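Local coordinates for enolase (alpha proteobacterium BAL199, PDB 3UGV), which probably catalyses magnesium-dependent abstraction of a proton next to a carboxylate, as in enzymes of the mandelate racemase/muconate lactonizing type of the enolase superfamily, at residues T239-P253 and L265-N278. Sequence-based numbering, arbitrary orientation.
Sequences TRQIDDLGLEWIEEP and LRHDLKTPLMIGEN. With MG (magnesium ion), chain B; MG (magnesium ion), chain X; NI (nickel (II) ion), chain Y.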
loop_
_atom_site.group_PDB
_atom_site.type_symbol
_atom_site.label_atom_id
_atom_site.label_comp_id
_atom_site.label_asym_id
_atom_site.label_seq_id
_atom_site.Cartn_x
_atom_site.Cartn_y
_atom_site.Cartn_z
ATOM N N THR F 239 5.681 -12.199 -24.714
ATOM C CA THR F 239 5.598 -10.743 -24.765
ATOM C C THR F 239 6.992 -10.138 -24.582
ATOM O O THR F 239 7.313 -9.131 -25.180
ATOM C CB THR F 239 4.616 -10.129 -23.746
ATOM O OG1 THR F 239 5.065 -10.414 -22.422
ATOM C CG2 THR F 239 3.170 -10.645 -23.968
ATOM N N ARG F 240 7.819 -10.756 -23.754
ATOM C CA ARG F 240 9.162 -10.244 -23.584
ATOM C C ARG F 240 9.915 -10.272 -24.935
ATOM O O ARG F 240 10.661 -9.348 -25.267
ATOM C CB ARG F 240 9.896 -11.045 -22.519
ATOM C CG ARG F 240 11.349 -10.638 -22.357
ATOM C CD ARG F 240 12.069 -11.592 -21.418
ATOM N NE ARG F 240 13.445 -11.186 -21.187
ATOM C CZ ARG F 240 14.282 -11.810 -20.368
ATOM N NH1 ARG F 240 13.894 -12.876 -19.675
ATOM N NH2 ARG F 240 15.510 -11.354 -20.234
ATOM N N GLN F 241 9.685 -11.319 -25.720
ATOM C CA GLN F 241 10.402 -11.492 -26.976
ATOM C C GLN F 241 10.069 -10.390 -27.950
ATOM O O GLN F 241 10.888 -10.058 -28.795
ATOM C CB GLN F 241 10.045 -12.811 -27.646
ATOM C CG GLN F 241 10.676 -14.040 -27.078
ATOM C CD GLN F 241 10.278 -15.255 -27.889
ATOM O OE1 GLN F 241 10.252 -15.201 -29.120
ATOM N NE2 GLN F 241 9.930 -16.345 -27.207
ATOM N N ILE F 242 8.862 -9.839 -27.851
ATOM C CA ILE F 242 8.438 -8.807 -28.796
ATOM C C ILE F 242 8.442 -7.395 -28.243
ATOM O O ILE F 242 8.064 -6.443 -28.955
ATOM C CB ILE F 242 7.036 -9.073 -29.372
ATOM C CG1 ILE F 242 6.014 -9.244 -28.250
ATOM C CG2 ILE F 242 7.040 -10.287 -30.288
ATOM C CD1 ILE F 242 4.608 -9.491 -28.777
ATOM N N ASP F 243 8.872 -7.246 -26.992
ATOM C CA ASP F 243 8.785 -5.944 -26.331
ATOM C C ASP F 243 9.687 -4.897 -26.980
ATOM O O ASP F 243 9.479 -3.706 -26.801
ATOM C CB ASP F 243 9.094 -6.060 -24.842
ATOM C CG ASP F 243 8.549 -4.885 -24.047
ATOM O OD1 ASP F 243 7.513 -4.337 -24.451
ATOM O OD2 ASP F 243 9.145 -4.514 -23.019
ATOM N N ASP F 244 10.677 -5.335 -27.753
ATOM C CA ASP F 244 11.558 -4.374 -28.428
ATOM C C ASP F 244 11.346 -4.244 -29.936
ATOM O O ASP F 244 12.122 -3.573 -30.613
ATOM C CB ASP F 244 13.023 -4.686 -28.127
ATOM C CG ASP F 244 13.350 -4.544 -26.655
ATOM O OD1 ASP F 244 12.627 -3.793 -25.963
ATOM O OD2 ASP F 244 14.320 -5.179 -26.187
ATOM N N LEU F 245 10.298 -4.877 -30.457
ATOM C CA LEU F 245 9.967 -4.770 -31.875
ATOM C C LEU F 245 9.487 -3.385 -32.292
ATOM O O LEU F 245 9.491 -3.062 -33.475
ATOM C CB LEU F 245 8.874 -5.762 -32.247
ATOM C CG LEU F 245 9.198 -7.243 -32.405
ATOM C CD1 LEU F 245 8.031 -7.901 -33.116
ATOM C CD2 LEU F 245 10.490 -7.434 -33.195
ATOM N N GLY F 246 9.022 -2.580 -31.344
ATOM C CA GLY F 246 8.431 -1.299 -31.703
ATOM C C GLY F 246 6.948 -1.371 -32.052
ATOM O O GLY F 246 6.457 -0.556 -32.824
ATOM N N LEU F 247 6.225 -2.328 -31.470
ATOM C CA LEU F 247 4.777 -2.451 -31.696
ATOM C C LEU F 247 4.018 -1.280 -31.087
ATOM O O LEU F 247 4.482 -0.670 -30.117
ATOM C CB LEU F 247 4.249 -3.746 -31.077
ATOM C CG LEU F 247 4.939 -5.018 -31.553
ATOM C CD1 LEU F 247 4.508 -6.187 -30.696
ATOM C CD2 LEU F 247 4.633 -5.251 -33.045
ATOM N N GLU F 248 2.858 -0.967 -31.657
ATOM C CA GLU F 248 2.013 0.105 -31.138
ATOM C C GLU F 248 1.403 -0.330 -29.798
ATOM O O GLU F 248 1.362 0.433 -28.843
ATOM C CB GLU F 248 0.903 0.436 -32.123
ATOM C CG GLU F 248 -0.148 1.413 -31.584
ATOM C CD GLU F 248 0.265 2.872 -31.686
ATOM O OE1 GLU F 248 1.337 3.158 -32.272
ATOM O OE2 GLU F 248 -0.497 3.739 -31.194
ATOM N N TRP F 249 0.944 -1.573 -29.729
ATOM C CA TRP F 249 0.561 -2.154 -28.449
ATOM C C TRP F 249 0.465 -3.656 -28.534
ATOM O O TRP F 249 0.443 -4.214 -29.630
ATOM C CB TRP F 249 -0.764 -1.580 -27.944
ATOM C CG TRP F 249 -2.018 -2.004 -28.690
ATOM C CD1 TRP F 249 -2.499 -3.281 -28.860
ATOM C CD2 TRP F 249 -2.992 -1.135 -29.285
ATOM N NE1 TRP F 249 -3.689 -3.253 -29.557
ATOM C CE2 TRP F 249 -4.018 -1.947 -29.813
ATOM C CE3 TRP F 249 -3.094 0.253 -29.422
ATOM C CZ2 TRP F 249 -5.118 -1.414 -30.478
ATOM C CZ3 TRP F 249 -4.187 0.775 -30.086
ATOM C CH2 TRP F 249 -5.181 -0.055 -30.607
ATOM N N ILE F 250 0.406 -4.295 -27.367
ATOM C CA ILE F 250 0.166 -5.729 -27.252
ATOM C C ILE F 250 -1.176 -5.968 -26.544
ATOM O O ILE F 250 -1.421 -5.451 -25.440
ATOM C CB ILE F 250 1.290 -6.401 -26.460
ATOM C CG1 ILE F 250 2.624 -6.229 -27.188
ATOM C CG2 ILE F 250 0.992 -7.874 -26.218
ATOM C CD1 ILE F 250 3.807 -6.528 -26.292
ATOM N N GLU F 251 -2.035 -6.766 -27.170
ATOM C CA GLU F 251 -3.421 -6.875 -26.730
ATOM C C GLU F 251 -3.743 -8.253 -26.175
ATOM O O GLU F 251 -3.413 -9.260 -26.802
ATOM C CB GLU F 251 -4.344 -6.549 -27.905
ATOM C CG GLU F 251 -5.799 -6.368 -27.567
ATOM C CD GLU F 251 -6.618 -5.987 -28.798
ATOM O OE1 GLU F 251 -6.153 -5.138 -29.607
ATOM O OE2 GLU F 251 -7.720 -6.547 -28.963
ATOM N N GLU F 252 -4.363 -8.260 -24.989
ATOM C CA GLU F 252 -4.908 -9.457 -24.309
ATOM C C GLU F 252 -4.100 -10.741 -24.455
ATOM O O GLU F 252 -4.550 -11.705 -25.096
ATOM C CB GLU F 252 -6.360 -9.716 -24.734
ATOM C CG GLU F 252 -7.353 -8.707 -24.177
ATOM C CD GLU F 252 -8.808 -9.089 -24.427
ATOM O OE1 GLU F 252 -9.113 -9.641 -25.514
ATOM O OE2 GLU F 252 -9.648 -8.825 -23.530
ATOM N N PRO F 253 -2.900 -10.770 -23.872
ATOM C CA PRO F 253 -2.134 -12.011 -24.034
ATOM C C PRO F 253 -2.740 -13.194 -23.272
ATOM O O PRO F 253 -2.560 -14.320 -23.705
ATOM C CB PRO F 253 -0.749 -11.654 -23.468
ATOM C CG PRO F 253 -0.935 -10.364 -22.722
ATOM C CD PRO F 253 -2.093 -9.665 -23.336
ATOM N N LEU F 265 2.473 -8.282 -16.202
ATOM C CA LEU F 265 2.873 -8.077 -17.595
ATOM C C LEU F 265 3.048 -6.595 -17.911
ATOM O O LEU F 265 3.978 -6.200 -18.613
ATOM C CB LEU F 265 1.804 -8.660 -18.520
ATOM C CG LEU F 265 1.723 -10.179 -18.506
ATOM C CD1 LEU F 265 0.552 -10.665 -19.331
ATOM C CD2 LEU F 265 3.052 -10.732 -19.035
ATOM N N ARG F 266 2.142 -5.777 -17.396
ATOM C CA ARG F 266 2.171 -4.345 -17.681
ATOM C C ARG F 266 3.443 -3.754 -17.080
ATOM O O ARG F 266 4.100 -2.903 -17.677
ATOM C CB ARG F 266 0.938 -3.675 -17.087
ATOM C CG ARG F 266 0.801 -2.185 -17.396
ATOM C CD ARG F 266 0.294 -1.481 -16.160
ATOM N NE ARG F 266 -0.056 -0.103 -16.410
ATOM C CZ ARG F 266 -0.418 0.739 -15.454
ATOM N NH1 ARG F 266 -0.444 0.324 -14.197
ATOM N NH2 ARG F 266 -0.741 1.989 -15.759
ATOM N N HIS F 267 3.809 -4.248 -15.906
ATOM C CA HIS F 267 5.012 -3.787 -15.246
ATOM C C HIS F 267 6.258 -4.175 -16.019
ATOM O O HIS F 267 7.124 -3.332 -16.254
ATOM C CB HIS F 267 5.108 -4.324 -13.819
ATOM C CG HIS F 267 6.436 -4.061 -13.181
ATOM N ND1 HIS F 267 7.497 -4.938 -13.282
ATOM C CD2 HIS F 267 6.885 -3.005 -12.460
ATOM C CE1 HIS F 267 8.539 -4.441 -12.637
ATOM N NE2 HIS F 267 8.193 -3.268 -12.128
ATOM N N ASP F 268 6.344 -5.446 -16.414
ATOM C CA ASP F 268 7.522 -5.947 -17.118
ATOM C C ASP F 268 7.681 -5.392 -18.541
ATOM O O ASP F 268 8.793 -5.255 -19.036
ATOM C CB ASP F 268 7.525 -7.481 -17.180
ATOM C CG ASP F 268 7.873 -8.126 -15.846
ATOM O OD1 ASP F 268 8.274 -7.396 -14.903
ATOM O OD2 ASP F 268 7.756 -9.368 -15.743
ATOM N N LEU F 269 6.575 -5.094 -19.207
ATOM C CA LEU F 269 6.649 -4.688 -20.611
ATOM C C LEU F 269 6.760 -3.184 -20.708
ATOM O O LEU F 269 6.013 -2.461 -20.052
ATOM C CB LEU F 269 5.383 -5.107 -21.363
ATOM C CG LEU F 269 5.121 -6.598 -21.577
ATOM C CD1 LEU F 269 3.684 -6.799 -22.058
ATOM C CD2 LEU F 269 6.139 -7.188 -22.578
ATOM N N LYS F 270 7.671 -2.711 -21.544
ATOM C CA LYS F 270 7.745 -1.284 -21.856
ATOM C C LYS F 270 6.664 -0.888 -22.855
ATOM O O LYS F 270 6.134 0.215 -22.798
ATOM C CB LYS F 270 9.126 -0.938 -22.403
ATOM C CG LYS F 270 9.981 -0.139 -21.462
ATOM C CD LYS F 270 10.183 -0.830 -20.146
ATOM C CE LYS F 270 11.164 -0.032 -19.307
ATOM N NZ LYS F 270 12.395 0.299 -20.104
ATOM N N THR F 271 6.341 -1.798 -23.769
ATOM C CA THR F 271 5.300 -1.571 -24.777
ATOM C C THR F 271 3.934 -1.467 -24.084
ATOM O O THR F 271 3.666 -2.196 -23.146
ATOM C CB THR F 271 5.310 -2.719 -25.820
ATOM O OG1 THR F 271 6.575 -2.725 -26.508
ATOM C CG2 THR F 271 4.180 -2.580 -26.829
ATOM N N PRO F 272 3.069 -0.544 -24.531
ATOM C CA PRO F 272 1.756 -0.466 -23.878
ATOM C C PRO F 272 0.985 -1.791 -23.944
ATOM O O PRO F 272 1.002 -2.490 -24.962
ATOM C CB PRO F 272 1.026 0.624 -24.690
ATOM C CG PRO F 272 2.125 1.476 -25.260
ATOM C CD PRO F 272 3.238 0.502 -25.563
ATOM N N LEU F 273 0.316 -2.126 -22.847
ATOM C CA LEU F 273 -0.496 -3.327 -22.771
ATOM C C LEU F 273 -1.966 -2.926 -22.887
ATOM O O LEU F 273 -2.438 -2.058 -22.149
ATOM C CB LEU F 273 -0.257 -4.044 -21.452
ATOM C CG LEU F 273 -1.087 -5.299 -21.202
ATOM C CD1 LEU F 273 -0.734 -6.364 -22.241
ATOM C CD2 LEU F 273 -0.841 -5.805 -19.773
ATOM N N MET F 274 -2.671 -3.565 -23.818
ATOM C CA MET F 274 -4.029 -3.185 -24.176
ATOM C C MET F 274 -5.010 -4.263 -23.741
ATOM O O MET F 274 -4.774 -5.440 -23.971
ATOM C CB MET F 274 -4.134 -2.991 -25.698
ATOM C CG MET F 274 -5.545 -2.905 -26.216
ATOM S SD MET F 274 -6.451 -1.400 -25.718
ATOM C CE MET F 274 -5.875 -0.206 -26.917
ATOM N N ILE F 275 -6.101 -3.860 -23.101
ATOM C CA ILE F 275 -7.203 -4.773 -22.822
ATOM C C ILE F 275 -8.484 -3.964 -22.820
ATOM O O ILE F 275 -8.463 -2.749 -23.043
ATOM C CB ILE F 275 -7.089 -5.487 -21.439
ATOM C CG1 ILE F 275 -7.246 -4.481 -20.303
ATOM C CG2 ILE F 275 -5.781 -6.266 -21.323
ATOM C CD1 ILE F 275 -7.169 -5.119 -18.902
ATOM N N GLY F 276 -9.604 -4.623 -22.569
ATOM C CA GLY F 276 -10.843 -3.882 -22.435
ATOM C C GLY F 276 -12.009 -4.392 -23.246
ATOM O O GLY F 276 -13.152 -4.162 -22.865
ATOM N N GLU F 277 -11.753 -5.092 -24.348
ATOM C CA GLU F 277 -12.878 -5.522 -25.165
ATOM C C GLU F 277 -13.815 -6.440 -24.388
ATOM O O GLU F 277 -14.926 -6.673 -24.815
ATOM C CB GLU F 277 -12.429 -6.193 -26.455
ATOM C CG GLU F 277 -11.831 -7.572 -26.282
ATOM C CD GLU F 277 -11.195 -8.045 -27.575
ATOM O OE1 GLU F 277 -10.194 -7.416 -27.994
ATOM O OE2 GLU F 277 -11.705 -9.012 -28.186
ATOM N N ASN F 278 -13.364 -6.948 -23.248
ATOM C CA ASN F 278 -14.181 -7.840 -22.417
ATOM C C ASN F 278 -14.655 -7.233 -21.096
ATOM O O ASN F 278 -15.148 -7.956 -20.230
ATOM C CB ASN F 278 -13.436 -9.134 -22.131
ATOM C CG ASN F 278 -13.480 -10.104 -23.302
ATOM O OD1 ASN F 278 -14.503 -10.747 -23.562
ATOM N ND2 ASN F 278 -12.365 -10.216 -24.013
HETATM MG MG MG B . -8.840 -7.965 -29.635
HETATM MG MG MG X . 4.679 -1.366 -19.000
HETATM NI NI NI Y . 9.898 -1.597 -11.416
HETATM O O HOH W 1 7.071 -3.770 -29.183
HETATM O O HOH W 2 9.953 -6.792 -21.216
HETATM O O HOH W 3 6.966 -0.285 -28.894
HETATM O O HOH W 4 -10.584 -7.276 -21.870
HETATM O O HOH W 5 3.194 -1.715 -20.397
HETATM O O HOH W 6 -9.880 -9.696 -30.157
HETATM O O HOH W 7 -9.894 -7.211 -31.288
HETATM O O HOH W 8 -8.115 -9.122 -28.018
HETATM O O HOH W 9 3.290 -0.194 -18.039
#
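Met274 lies against one face of the Trp249 indole: its CE sits 3.5 Å from the centroid of the six-membered ring, almost on the ring normal, a CH-pi contact, while CB packs near CD1. The bends at chi2 (68°) and chi3 (82°) bring the methyl down on the ring while SD stands farther above it, a Met-aromatic contact suited to methionine's flexible chain. Tyr161 meets the indole edge-to-face, and the Trp345 ring also meets it. The indole N-H, Trp249 NE1, donates to the anti lone pair of Glu251 OE1, which is tilted somewhat out of the ring plane and also forms a salt bridge with Lys194. A leucine in place of Trp249 would probably leave the Met274 methyl without its aromatic bed and Glu251 OE1 without the indole donor that steadies it. The other oxygen, Glu251 OE2, binds magnesium at 1.9 Å, as does Glu277 OE1 at 2.2 Å; their carboxylate planes stand 63° apart, and the cation draws these like charges together. Asp225 joins them on the metal, and three waters complete the shell. Nearby, Asn278 ND2 donates within its own amide plane to the syn lone pair of Glu252 OE2 (3.1 Å), orienting that carboxylate beside Glu277.

At the other end, the Asp243 carboxylate holds the loop leading into strand 273-275. Asp243 OD2 accepts from Lys270 N (2.8 Å) and Asp243 OD1 from Thr271 N (2.9 Å), both through syn lone pairs. Threonine suits the site, its hydroxyl meeting Asp243 OD1 from above the carboxylate plane while its methyl CG2 packs on Ile250 CG1.

Between these ends, strands 249-251 and 273-275 pair in parallel through Ile250 N to Pro272 O, Met274 N to Ile250 O and Glu252 N to Met274 O. Helix 259-268 links them as a beta-alpha-beta unit of the barrel domain, with strand 221-225 flanking 249-251 and strand 296-297 following 273-275.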